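Local coordinates for rhamnose ABC transporter, rhamnose-binding protein (Actinomyces odontolyticus ATCC 17982, PDB 5BQ3), which probably binds a carbohydrate, perhaps rhamnose, outside the cell and delivers it to an ABC transporter, at residues N39-V44 / F266-P271; V155-A160 / V220-V225; F257-T262 / F322-I327; G275-Y280 / G301-R306. All blocks are in the same frame, centred on the assembly; numbering follows the deposited sequence.

Contact 1: residues N39-V44 / F266-P271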
loop_
_atom_site.group_PDB
_atom_site.type_symbol
_atom_site.label_atom_id
_atom_site.label_comp_id
_atom_site.label_asym_id
_atom_site.label_seq_id
_atom_site.Cartn_x
_atom_site.Cartn_y
_atom_site.Cartn_z
ATOM N N ASN A 39 -12.663 -8.263 -3.806
ATOM C CA ASN A 39 -12.091 -7.756 -2.561
ATOM C C ASN A 39 -12.320 -6.233 -2.546
ATOM O O ASN A 39 -11.899 -5.568 -3.491
ATOM C CB ASN A 39 -10.616 -8.128 -2.422
ATOM C CG ASN A 39 -10.012 -7.697 -1.111
ATOM O OD1 ASN A 39 -9.479 -6.598 -0.985
ATOM N ND2 ASN A 39 -10.109 -8.538 -0.097
ATOM N N PRO A 40 -13.037 -5.680 -1.533
ATOM C CA PRO A 40 -13.363 -4.239 -1.536
ATOM C C PRO A 40 -12.209 -3.276 -1.854
ATOM O O PRO A 40 -12.368 -2.449 -2.751
ATOM C CB PRO A 40 -13.879 -4.000 -0.119
ATOM C CG PRO A 40 -14.495 -5.285 0.256
ATOM C CD PRO A 40 -13.654 -6.357 -0.373
ATOM N N PHE A 41 -11.069 -3.381 -1.142
ATOM C CA PHE A 41 -9.904 -2.508 -1.318
ATOM C C PHE A 41 -9.236 -2.748 -2.678
ATOM O O PHE A 41 -8.828 -1.785 -3.333
ATOM C CB PHE A 41 -8.911 -2.728 -0.163
ATOM C CG PHE A 41 -7.746 -1.772 -0.083
ATOM C CD1 PHE A 41 -6.588 -2.003 -0.813
ATOM C CD2 PHE A 41 -7.773 -0.689 0.787
ATOM C CE1 PHE A 41 -5.498 -1.134 -0.718
ATOM C CE2 PHE A 41 -6.682 0.175 0.885
ATOM C CZ PHE A 41 -5.551 -0.051 0.132
ATOM N N SER A 42 -9.134 -4.025 -3.094
ATOM C CA SER A 42 -8.522 -4.443 -4.356
ATOM C C SER A 42 -9.353 -3.982 -5.570
ATOM O O SER A 42 -8.775 -3.669 -6.610
ATOM C CB SER A 42 -8.349 -5.957 -4.376
ATOM O OG SER A 42 -7.380 -6.363 -5.325
ATOM N N ASP A 43 -10.696 -3.913 -5.423
ATOM C CA ASP A 43 -11.624 -3.486 -6.474
ATOM C C ASP A 43 -11.518 -1.977 -6.766
ATOM O O ASP A 43 -11.804 -1.560 -7.891
ATOM C CB ASP A 43 -13.072 -3.868 -6.117
ATOM C CG ASP A 43 -13.424 -5.342 -6.309
ATOM O OD1 ASP A 43 -12.515 -6.136 -6.655
ATOM O OD2 ASP A 43 -14.606 -5.703 -6.109
ATOM N N VAL A 44 -11.098 -1.171 -5.769
ATOM C CA VAL A 44 -10.880 0.278 -5.905
ATOM C C VAL A 44 -9.635 0.486 -6.792
ATOM O O VAL A 44 -9.643 1.349 -7.668
ATOM C CB VAL A 44 -10.757 0.985 -4.523
ATOM C CG1 VAL A 44 -10.434 2.470 -4.679
ATOM C CG2 VAL A 44 -12.027 0.807 -3.701
ATOM N N PHE A 266 -4.455 9.578 10.841
ATOM C CA PHE A 266 -3.767 8.343 10.482
ATOM C C PHE A 266 -3.390 8.443 8.999
ATOM O O PHE A 266 -3.751 9.422 8.347
ATOM C CB PHE A 266 -4.619 7.088 10.796
ATOM C CG PHE A 266 -5.861 6.913 9.952
ATOM C CD1 PHE A 266 -7.064 7.498 10.329
ATOM C CD2 PHE A 266 -5.833 6.144 8.795
ATOM C CE1 PHE A 266 -8.209 7.346 9.544
ATOM C CE2 PHE A 266 -6.977 5.998 8.006
ATOM C CZ PHE A 266 -8.160 6.588 8.393
ATOM N N ALA A 267 -2.657 7.462 8.471
ATOM C CA ALA A 267 -2.251 7.469 7.075
ATOM C C ALA A 267 -2.443 6.106 6.421
ATOM O O ALA A 267 -2.603 5.099 7.109
ATOM C CB ALA A 267 -0.796 7.902 6.953
ATOM N N LEU A 268 -2.457 6.099 5.081
ATOM C CA LEU A 268 -2.537 4.932 4.205
ATOM C C LEU A 268 -2.200 5.412 2.785
ATOM O O LEU A 268 -1.182 6.084 2.615
ATOM C CB LEU A 268 -3.900 4.195 4.294
ATOM C CG LEU A 268 -3.925 2.725 3.838
ATOM C CD1 LEU A 268 -3.329 1.790 4.881
ATOM C CD2 LEU A 268 -5.321 2.297 3.506
ATOM N N TRP A 269 -3.022 5.072 1.779
ATOM C CA TRP A 269 -2.820 5.422 0.369
ATOM C C TRP A 269 -4.115 5.231 -0.399
ATOM O O TRP A 269 -5.015 4.550 0.089
ATOM C CB TRP A 269 -1.697 4.561 -0.253
ATOM C CG TRP A 269 -1.750 3.116 0.153
ATOM C CD1 TRP A 269 -2.541 2.141 -0.382
ATOM C CD2 TRP A 269 -1.025 2.501 1.227
ATOM N NE1 TRP A 269 -2.349 0.955 0.286
ATOM C CE2 TRP A 269 -1.419 1.146 1.277
ATOM C CE3 TRP A 269 -0.070 2.963 2.152
ATOM C CZ2 TRP A 269 -0.895 0.248 2.213
ATOM C CZ3 TRP A 269 0.447 2.074 3.082
ATOM C CH2 TRP A 269 0.037 0.734 3.105
ATOM N N ASP A 270 -4.218 5.836 -1.585
ATOM C CA ASP A 270 -5.377 5.684 -2.459
ATOM C C ASP A 270 -5.083 4.522 -3.425
ATOM O O ASP A 270 -4.218 4.685 -4.294
ATOM C CB ASP A 270 -5.675 7.004 -3.207
ATOM C CG ASP A 270 -7.009 7.086 -3.941
ATOM O OD1 ASP A 270 -7.725 6.059 -4.009
ATOM O OD2 ASP A 270 -7.333 8.180 -4.454
ATOM N N PRO A 271 -5.738 3.335 -3.277
ATOM C CA PRO A 271 -5.431 2.210 -4.186
ATOM C C PRO A 271 -5.790 2.482 -5.654
ATOM O O PRO A 271 -5.162 1.893 -6.531
ATOM C CB PRO A 271 -6.244 1.041 -3.617
ATOM C CG PRO A 271 -7.264 1.643 -2.755
ATOM C CD PRO A 271 -6.757 2.959 -2.276
#

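Contact 2: residues V155-A160 / V220-V225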
loop_
_atom_site.group_PDB
_atom_site.type_symbol
_atom_site.label_atom_id
_atom_site.label_comp_id
_atom_site.label_asym_id
_atom_site.label_seq_id
_atom_site.Cartn_x
_atom_site.Cartn_y
_atom_site.Cartn_z
ATOM N N VAL A 155 5.938 7.095 23.693
ATOM C CA VAL A 155 5.198 6.464 22.595
ATOM C C VAL A 155 5.405 4.932 22.608
ATOM O O VAL A 155 6.497 4.463 22.915
ATOM C CB VAL A 155 5.630 7.098 21.237
ATOM C CG1 VAL A 155 4.893 6.482 20.053
ATOM C CG2 VAL A 155 5.438 8.611 21.248
ATOM N N ALA A 156 4.348 4.166 22.279
ATOM C CA ALA A 156 4.373 2.704 22.202
ATOM C C ALA A 156 3.983 2.235 20.798
ATOM O O ALA A 156 3.122 2.844 20.170
ATOM C CB ALA A 156 3.433 2.106 23.234
ATOM N N ILE A 157 4.618 1.159 20.304
ATOM C CA ILE A 157 4.329 0.618 18.973
ATOM C C ILE A 157 3.545 -0.700 19.106
ATOM O O ILE A 157 3.988 -1.614 19.800
ATOM C CB ILE A 157 5.621 0.457 18.111
ATOM C CG1 ILE A 157 6.340 1.821 17.914
ATOM C CG2 ILE A 157 5.312 -0.203 16.748
ATOM C CD1 ILE A 157 7.805 1.744 17.496
ATOM N N LEU A 158 2.371 -0.772 18.448
ATOM C CA LEU A 158 1.515 -1.956 18.382
ATOM C C LEU A 158 1.535 -2.442 16.934
ATOM O O LEU A 158 0.761 -1.969 16.095
ATOM C CB LEU A 158 0.083 -1.665 18.885
ATOM C CG LEU A 158 -0.778 -2.899 19.220
ATOM C CD1 LEU A 158 -1.535 -2.701 20.497
ATOM C CD2 LEU A 158 -1.746 -3.222 18.103
ATOM N N SER A 159 2.472 -3.354 16.637
ATOM C CA SER A 159 2.698 -3.901 15.302
ATOM C C SER A 159 1.846 -5.159 15.029
ATOM O O SER A 159 1.025 -5.549 15.865
ATOM C CB SER A 159 4.178 -4.224 15.138
ATOM O OG SER A 159 4.502 -4.457 13.779
ATOM N N ALA A 160 2.039 -5.781 13.844
ATOM C CA ALA A 160 1.363 -7.008 13.415
ATOM C C ALA A 160 2.071 -8.219 14.058
ATOM O O ALA A 160 2.168 -8.257 15.283
ATOM C CB ALA A 160 1.380 -7.094 11.897
ATOM N N VAL A 220 1.475 4.090 18.133
ATOM C CA VAL A 220 1.679 3.980 16.683
ATOM C C VAL A 220 1.316 2.560 16.294
ATOM O O VAL A 220 1.902 1.619 16.834
ATOM C CB VAL A 220 3.109 4.345 16.200
ATOM C CG1 VAL A 220 3.170 4.443 14.678
ATOM C CG2 VAL A 220 3.594 5.631 16.832
ATOM N N SER A 221 0.348 2.394 15.381
ATOM C CA SER A 221 -0.052 1.060 14.949
ATOM C C SER A 221 0.116 0.920 13.431
ATOM O O SER A 221 -0.782 1.289 12.673
ATOM C CB SER A 221 -1.470 0.737 15.402
ATOM O OG SER A 221 -1.594 -0.658 15.620
ATOM N N PRO A 222 1.279 0.398 12.961
ATOM C CA PRO A 222 1.485 0.259 11.508
ATOM C C PRO A 222 0.773 -0.981 10.933
ATOM O O PRO A 222 1.360 -1.748 10.166
ATOM C CB PRO A 222 3.008 0.175 11.388
ATOM C CG PRO A 222 3.452 -0.452 12.670
ATOM C CD PRO A 222 2.445 -0.103 13.724
ATOM N N THR A 223 -0.514 -1.155 11.295
ATOM C CA THR A 223 -1.382 -2.272 10.899
ATOM C C THR A 223 -2.850 -1.816 10.962
ATOM O O THR A 223 -3.269 -1.229 11.962
ATOM C CB THR A 223 -1.105 -3.536 11.770
ATOM O OG1 THR A 223 -2.156 -4.494 11.604
ATOM C CG2 THR A 223 -0.922 -3.223 13.253
ATOM N N THR A 224 -3.621 -2.085 9.894
ATOM C CA THR A 224 -5.040 -1.717 9.796
ATOM C C THR A 224 -5.894 -2.483 10.822
ATOM O O THR A 224 -6.905 -1.955 11.289
ATOM C CB THR A 224 -5.575 -1.937 8.373
ATOM O OG1 THR A 224 -5.438 -3.311 8.015
ATOM C CG2 THR A 224 -4.884 -1.046 7.341
ATOM N N VAL A 225 -5.478 -3.713 11.171
ATOM C CA VAL A 225 -6.165 -4.573 12.141
ATOM C C VAL A 225 -5.857 -4.067 13.560
ATOM O O VAL A 225 -6.767 -3.972 14.389
ATOM C CB VAL A 225 -5.797 -6.075 11.971
ATOM C CG1 VAL A 225 -6.624 -6.959 12.901
ATOM C CG2 VAL A 225 -5.957 -6.531 10.521
#

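Contact 3: residues F257-T262 / F322-I327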
loop_
_atom_site.group_PDB
_atom_site.type_symbol
_atom_site.label_atom_id
_atom_site.label_comp_id
_atom_site.label_asym_id
_atom_site.label_seq_id
_atom_site.Cartn_x
_atom_site.Cartn_y
_atom_site.Cartn_z
ATOM N N PHE A 257 -14.269 6.541 14.739
ATOM C CA PHE A 257 -13.255 6.930 15.723
ATOM C C PHE A 257 -12.666 8.308 15.442
ATOM O O PHE A 257 -12.267 9.000 16.379
ATOM C CB PHE A 257 -12.130 5.888 15.782
ATOM C CG PHE A 257 -12.602 4.498 16.126
ATOM C CD1 PHE A 257 -13.084 4.203 17.397
ATOM C CD2 PHE A 257 -12.556 3.480 15.183
ATOM C CE1 PHE A 257 -13.526 2.918 17.710
ATOM C CE2 PHE A 257 -12.988 2.191 15.501
ATOM C CZ PHE A 257 -13.472 1.919 16.763
ATOM N N VAL A 258 -12.610 8.702 14.160
ATOM C CA VAL A 258 -12.090 10.000 13.731
ATOM C C VAL A 258 -13.099 11.098 14.136
ATOM O O VAL A 258 -12.685 12.168 14.590
ATOM C CB VAL A 258 -11.752 10.008 12.214
ATOM C CG1 VAL A 258 -11.329 11.389 11.749
ATOM C CG2 VAL A 258 -10.655 9.001 11.887
ATOM N N LYS A 259 -14.411 10.803 14.027
ATOM C CA LYS A 259 -15.493 11.728 14.381
ATOM C C LYS A 259 -15.677 11.848 15.900
ATOM O O LYS A 259 -15.978 12.946 16.374
ATOM C CB LYS A 259 -16.817 11.312 13.717
ATOM C CG LYS A 259 -16.802 11.334 12.183
ATOM C CD LYS A 259 -16.769 12.726 11.584
ATOM C CE LYS A 259 -16.593 12.660 10.090
ATOM N NZ LYS A 259 -16.446 14.010 9.489
ATOM N N ASP A 260 -15.499 10.731 16.651
ATOM C CA ASP A 260 -15.582 10.660 18.122
ATOM C C ASP A 260 -14.544 11.540 18.786
ATOM O O ASP A 260 -14.812 12.149 19.822
ATOM C CB ASP A 260 -15.325 9.216 18.624
ATOM C CG ASP A 260 -16.381 8.165 18.365
ATOM O OD1 ASP A 260 -17.300 8.427 17.555
ATOM O OD2 ASP A 260 -16.255 7.047 18.922
ATOM N N GLY A 261 -13.347 11.528 18.207
ATOM C CA GLY A 261 -12.165 12.193 18.735
ATOM C C GLY A 261 -11.108 11.227 19.247
ATOM O O GLY A 261 -10.081 11.672 19.766
ATOM N N THR A 262 -11.343 9.896 19.102
ATOM C CA THR A 262 -10.413 8.832 19.520
ATOM C C THR A 262 -9.143 8.900 18.653
ATOM O O THR A 262 -8.032 8.785 19.173
ATOM C CB THR A 262 -11.103 7.450 19.445
ATOM O OG1 THR A 262 -12.347 7.503 20.147
ATOM C CG2 THR A 262 -10.240 6.324 20.014
ATOM N N PHE A 322 -5.197 10.879 6.430
ATOM C CA PHE A 322 -6.645 10.949 6.612
ATOM C C PHE A 322 -7.001 11.547 7.965
ATOM O O PHE A 322 -6.504 11.103 9.001
ATOM C CB PHE A 322 -7.295 9.561 6.463
ATOM C CG PHE A 322 -7.012 8.843 5.164
ATOM C CD1 PHE A 322 -5.904 8.017 5.031
ATOM C CD2 PHE A 322 -7.874 8.968 4.081
ATOM C CE1 PHE A 322 -5.650 7.346 3.833
ATOM C CE2 PHE A 322 -7.612 8.303 2.880
ATOM C CZ PHE A 322 -6.500 7.501 2.762
ATOM N N ASN A 323 -7.872 12.558 7.936
ATOM C CA ASN A 323 -8.403 13.273 9.096
ATOM C C ASN A 323 -9.905 13.494 8.878
ATOM O O ASN A 323 -10.443 13.032 7.869
ATOM C CB ASN A 323 -7.650 14.594 9.333
ATOM C CG ASN A 323 -7.369 15.390 8.083
ATOM O OD1 ASN A 323 -8.277 15.862 7.390
ATOM N ND2 ASN A 323 -6.096 15.552 7.770
ATOM N N ALA A 324 -10.578 14.198 9.808
ATOM C CA ALA A 324 -12.019 14.451 9.770
ATOM C C ALA A 324 -12.489 15.318 8.581
ATOM O O ALA A 324 -13.694 15.410 8.343
ATOM C CB ALA A 324 -12.444 15.089 11.071
ATOM N N ASP A 325 -11.551 15.906 7.817
ATOM C CA ASP A 325 -11.858 16.775 6.675
ATOM C C ASP A 325 -11.887 16.023 5.328
ATOM O O ASP A 325 -12.420 16.567 4.357
ATOM C CB ASP A 325 -10.847 17.934 6.596
ATOM C CG ASP A 325 -10.617 18.635 7.920
ATOM O OD1 ASP A 325 -11.491 19.423 8.332
ATOM O OD2 ASP A 325 -9.573 18.375 8.555
ATOM N N ASN A 326 -11.326 14.799 5.264
ATOM C CA ASN A 326 -11.289 14.022 4.022
ATOM C C ASN A 326 -11.678 12.538 4.220
ATOM O O ASN A 326 -11.702 11.792 3.238
ATOM C CB ASN A 326 -9.893 14.122 3.380
ATOM C CG ASN A 326 -8.773 13.439 4.137
ATOM O OD1 ASN A 326 -8.758 13.380 5.373
ATOM N ND2 ASN A 326 -7.800 12.918 3.404
ATOM N N ILE A 327 -11.996 12.123 5.467
ATOM C CA ILE A 327 -12.357 10.742 5.817
ATOM C C ILE A 327 -13.589 10.242 5.021
ATOM O O ILE A 327 -13.575 9.098 4.569
ATOM C CB ILE A 327 -12.544 10.558 7.362
ATOM C CG1 ILE A 327 -12.712 9.072 7.762
ATOM C CG2 ILE A 327 -13.662 11.430 7.958
ATOM C CD1 ILE A 327 -11.452 8.362 8.100
#

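Contact 4: residues G275-Y280 / G301-R306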
loop_
_atom_site.group_PDB
_atom_site.type_symbol
_atom_site.label_atom_id
_atom_site.label_comp_id
_atom_site.label_asym_id
_atom_site.label_seq_id
_atom_site.Cartn_x
_atom_site.Cartn_y
_atom_site.Cartn_z
ATOM N N GLY A 275 -3.521 1.620 -9.476
ATOM C CA GLY A 275 -4.032 1.005 -10.698
ATOM C C GLY A 275 -3.941 1.947 -11.884
ATOM O O GLY A 275 -3.662 1.510 -13.005
ATOM N N TYR A 276 -4.148 3.256 -11.626
ATOM C CA TYR A 276 -4.085 4.347 -12.600
ATOM C C TYR A 276 -2.676 4.462 -13.203
ATOM O O TYR A 276 -2.546 4.431 -14.425
ATOM C CB TYR A 276 -4.509 5.677 -11.937
ATOM C CG TYR A 276 -4.797 6.802 -12.906
ATOM C CD1 TYR A 276 -6.081 7.012 -13.401
ATOM C CD2 TYR A 276 -3.798 7.692 -13.289
ATOM C CE1 TYR A 276 -6.353 8.050 -14.291
ATOM C CE2 TYR A 276 -4.059 8.737 -14.173
ATOM C CZ TYR A 276 -5.337 8.912 -14.673
ATOM O OH TYR A 276 -5.589 9.946 -15.543
ATOM N N VAL A 277 -1.632 4.568 -12.347
ATOM C CA VAL A 277 -0.216 4.682 -12.737
ATOM C C VAL A 277 0.226 3.409 -13.484
ATOM O O VAL A 277 0.899 3.516 -14.508
ATOM C CB VAL A 277 0.701 4.991 -11.510
ATOM C CG1 VAL A 277 2.185 4.927 -11.873
ATOM C CG2 VAL A 277 0.370 6.355 -10.908
ATOM N N ALA A 278 -0.188 2.222 -12.990
ATOM C CA ALA A 278 0.146 0.916 -13.568
ATOM C C ALA A 278 -0.359 0.762 -15.010
ATOM O O ALA A 278 0.380 0.256 -15.852
ATOM C CB ALA A 278 -0.412 -0.193 -12.696
ATOM N N ALA A 279 -1.598 1.213 -15.297
ATOM C CA ALA A 279 -2.201 1.148 -16.630
ATOM C C ALA A 279 -1.468 2.069 -17.605
ATOM O O ALA A 279 -1.296 1.699 -18.767
ATOM C CB ALA A 279 -3.673 1.513 -16.559
ATOM N N TYR A 280 -1.008 3.249 -17.126
ATOM C CA TYR A 280 -0.250 4.212 -17.934
ATOM C C TYR A 280 1.180 3.720 -18.157
ATOM O O TYR A 280 1.745 3.968 -19.223
ATOM C CB TYR A 280 -0.250 5.609 -17.289
ATOM C CG TYR A 280 -1.427 6.462 -17.714
ATOM C CD1 TYR A 280 -1.365 7.250 -18.861
ATOM C CD2 TYR A 280 -2.611 6.466 -16.984
ATOM C CE1 TYR A 280 -2.452 8.025 -19.266
ATOM C CE2 TYR A 280 -3.703 7.236 -17.379
ATOM C CZ TYR A 280 -3.622 8.009 -18.525
ATOM O OH TYR A 280 -4.698 8.775 -18.908
ATOM N N GLY A 301 -1.088 10.160 -16.844
ATOM C CA GLY A 301 -2.325 10.916 -17.012
ATOM C C GLY A 301 -2.437 12.198 -16.217
ATOM O O GLY A 301 -1.615 13.107 -16.370
ATOM N N ASN A 302 -3.473 12.269 -15.366
ATOM C CA ASN A 302 -3.796 13.420 -14.516
ATOM C C ASN A 302 -2.854 13.540 -13.313
ATOM O O ASN A 302 -2.838 14.587 -12.663
ATOM C CB ASN A 302 -5.249 13.329 -14.026
ATOM C CG ASN A 302 -6.283 13.242 -15.128
ATOM O OD1 ASN A 302 -6.317 14.053 -16.066
ATOM N ND2 ASN A 302 -7.171 12.263 -15.022
ATOM N N LEU A 303 -2.074 12.482 -13.018
ATOM C CA LEU A 303 -1.137 12.453 -11.891
ATOM C C LEU A 303 0.266 12.980 -12.268
ATOM O O LEU A 303 1.135 13.072 -11.401
ATOM C CB LEU A 303 -1.040 11.031 -11.303
ATOM C CG LEU A 303 -2.275 10.529 -10.537
ATOM C CD1 LEU A 303 -2.175 9.049 -10.254
ATOM C CD2 LEU A 303 -2.475 11.282 -9.226
ATOM N N GLY A 304 0.451 13.360 -13.531
ATOM C CA GLY A 304 1.713 13.894 -14.037
ATOM C C GLY A 304 2.726 12.823 -14.387
ATOM O O GLY A 304 2.368 11.652 -14.523
ATOM N N GLU A 305 4.002 13.215 -14.521
ATOM C CA GLU A 305 5.089 12.301 -14.880
ATOM C C GLU A 305 5.632 11.523 -13.671
ATOM O O GLU A 305 5.493 11.961 -12.528
ATOM C CB GLU A 305 6.235 13.058 -15.576
ATOM C CG GLU A 305 5.935 13.402 -17.023
ATOM C CD GLU A 305 7.144 13.730 -17.874
ATOM O OE1 GLU A 305 7.849 14.718 -17.558
ATOM O OE2 GLU A 305 7.368 13.020 -18.880
ATOM N N ARG A 306 6.238 10.349 -13.941
ATOM C CA ARG A 306 6.862 9.460 -12.952
ATOM C C ARG A 306 8.190 8.929 -13.488
ATOM O O ARG A 306 8.308 8.691 -14.690
ATOM C CB ARG A 306 5.937 8.280 -12.580
ATOM C CG ARG A 306 4.676 8.641 -11.791
ATOM C CD ARG A 306 4.954 9.178 -10.392
ATOM N NE ARG A 306 3.728 9.319 -9.601
ATOM C CZ ARG A 306 2.893 10.353 -9.671
ATOM N NH1 ARG A 306 3.133 11.356 -10.504
ATOM N NH2 ARG A 306 1.809 10.388 -8.910
#

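Contact 1: residues N39-V44 / F266-P271
Phe41, which meets Leu268, Trp269 and Pro271, stands in the first turn of helix 40-56, a turn fastened by the 2.8 Å bond from Asp43 N to Asn39 O. Asn39 is the N-cap, and its OD1 takes a second, weak bond from Ser42 N. From this turn the phenyl group leans out with CG anti to the backbone N (chi1 -172°) and carries the contact with its far half. Pro271 lies over one face, CG 3.8 Å from the centroid of the Phe41 ring and 13° off its normal, a CH-pi contact. The rim meets two other groups: Phe41 CE2 touches Leu268 CD2 tip to tip at 3.6 Å, while Phe41 CZ approaches Trp269 CD1 at 3.8 Å. The phenyl and indole planes stand at 86°, rim to rim, with neither over the other's face. One turn along the helix, Val44 CG1 reaches Pro271 CG at 3.8 Å from another direction. An alanine in place of Phe41 would probably open a gap between Pro271 CG and Leu268 CD2 and leave the rim of the indole without its aromatic neighbour. Phe332, the C-terminal residue, also meets the Phe41 ring. The apolar cluster thus joins the first helix of one lobe to a segment crossing between lobes, an arrangement consistent with the hinge region of a type I periplasmic binding protein.

Contact 2: residues V155-A160 / V220-V225
With CG1 of Val155 anti to its backbone N (chi1 -180°) and CG2 of Val220 anti to its own carbonyl carbon, each valine puts one methyl against the other, Val155 CG1 to Val220 CG2 3.6 Å apart. Ile157 lies on the same face of the sheet and is the bridge partner of Val220; Met141 and Val145 of helix 134-149 pack on Val220 there. Backbone bonds set the parallel register: Val220 N donates to Ala156 O, and Leu158 N to Val220 O, each 2.9 Å long. Strands 153-159 and 218-221 are the two inner members of a four-stranded parallel sheet, the core of one alpha/beta lobe of a periplasmic binding protein. The next backbone donor along this pattern would come from residue 222, but Pro222 has no N-H. Ser221 OG takes over, giving a 2.7 Å bond to Leu158 O in the plane of that carbonyl. Around the same oxygen lie Pro222 CD and, at 3.5 Å from Leu158 O, Thr223 CG2. An alanine at Ser221 would probably leave the buried Leu158 O without its hydroxyl donor and weaken the join between the two segments at this point. Pro222 centres an inverse gamma turn, after which Thr223 caps helix 224-236, its OG1 weakly accepting from Val225 N and hydrogen-bonded more strongly to Asp197 OD1.

Contact 3: residues F257-T262 / F322-I327
The last turn of helix 251-260 rests, through Val258 and Lys259, on the irregular segment that follows strand 320-322, and Ala324 and Ile327 receive it. Val258 fills the middle of the contact with both methyls. Its CG1, anti to the backbone N, sits on the backbone at Ala324, with Val258 CG1 3.9 Å from Ala324 CB. The other branch meets Ile327 tip to tip, Val258 CG2 to Ile327 CD1 being 3.9 Å. Lys259 works at the exposed margin: a bend at chi2 (-71°) swings its chain over the segment, so that CE passes Ile327 CG2 at 3.8 Å, the two side chains running in opposite directions. The ammonium group ends near Ala324 O, where the Lys259 NZ bond of 3.3 Å is weak, and it has a long, weak ion pair with Asp328. Two asparagines help to shape the segment. Asn323 N gives a nearly straight bond (179°) to Asn326 OD1, 2.8 Å long and in the plane of that amide carbonyl, while Asn326 ND2 reaches Arg321 O and Asn323 ND2 binds Glu265 OE2. On the helix side Gly261 breaks the helical pattern with a positive phi. What results is a helix C-terminus, ended by glycine, laid against the chain's own C-terminal passage through one lobe of the two-lobed binding-protein fold.

Contact 4: residues G275-Y280 / G301-R306
Polar contact between helix 271-287 and the turn at 301-304 centres on Tyr276 and Asn302: Asn302 N donates to Tyr276 OH over 3.1 Å, nearly straight at 168°, arriving at the ring's edge. That hydroxyl is also hydrogen-bonded to Glu55 OE1, an oxygen shared with Tyr280 OH, so a single carboxylate oxygen ties both tyrosines together. Within 301-306 the turn is braced by Arg306, whose NH1 donates to Leu303 O at 2.8 Å and to Glu305 O at 3.2 Å, in each case from above the carbonyl plane. The aromatic contact belongs to Gly301. Its CA lies 3.8 Å from the centroid of the Tyr280 ring as a CH-pi contact, and its backbone N rides over the same ring; having no side chain, this residue can pass close to both tyrosines. Apolar contacts converge on one methyl of Leu303. Leu303 CD1 is 3.7 Å from Tyr276 CD2, and Leu303 CD1 also lies 3.8 Å from Val277 CG2, the valine and leucine side chains crossing at about a right angle. The turn connects the antiparallel strands 297-299 and 305-307 as a beta-hairpin. Helix 271-287 meets this hairpin, where Val277 reaches Phe298 of strand 297-299, and also touches helix 40-56, through Tyr276 and Tyr280 on Ala52, and strand 127-130, through Val277 on Ile129.

The four contacts divide between the two lobes, with contact 1 at the passage between them. Contacts 1 and 3 are coupled directly, since Phe266 O lies 2.8 Å from Phe322 N, a probable hydrogen bond joining their strands, and the Phe266 ring packs on Val258 and Ile327. Contact 2 lies in the same lobe as contact 3 and touches contact 1 where Leu268 CD1 approaches Thr224 CG2 at 4.1 Å. Contact 4 lies in the other lobe, adjoining contact 1 in sequence through helix 271-287; its centre is about 31 Å from that of contact 2 and about 29 Å from that of contact 3. In this family the sugar generally binds between the lobes.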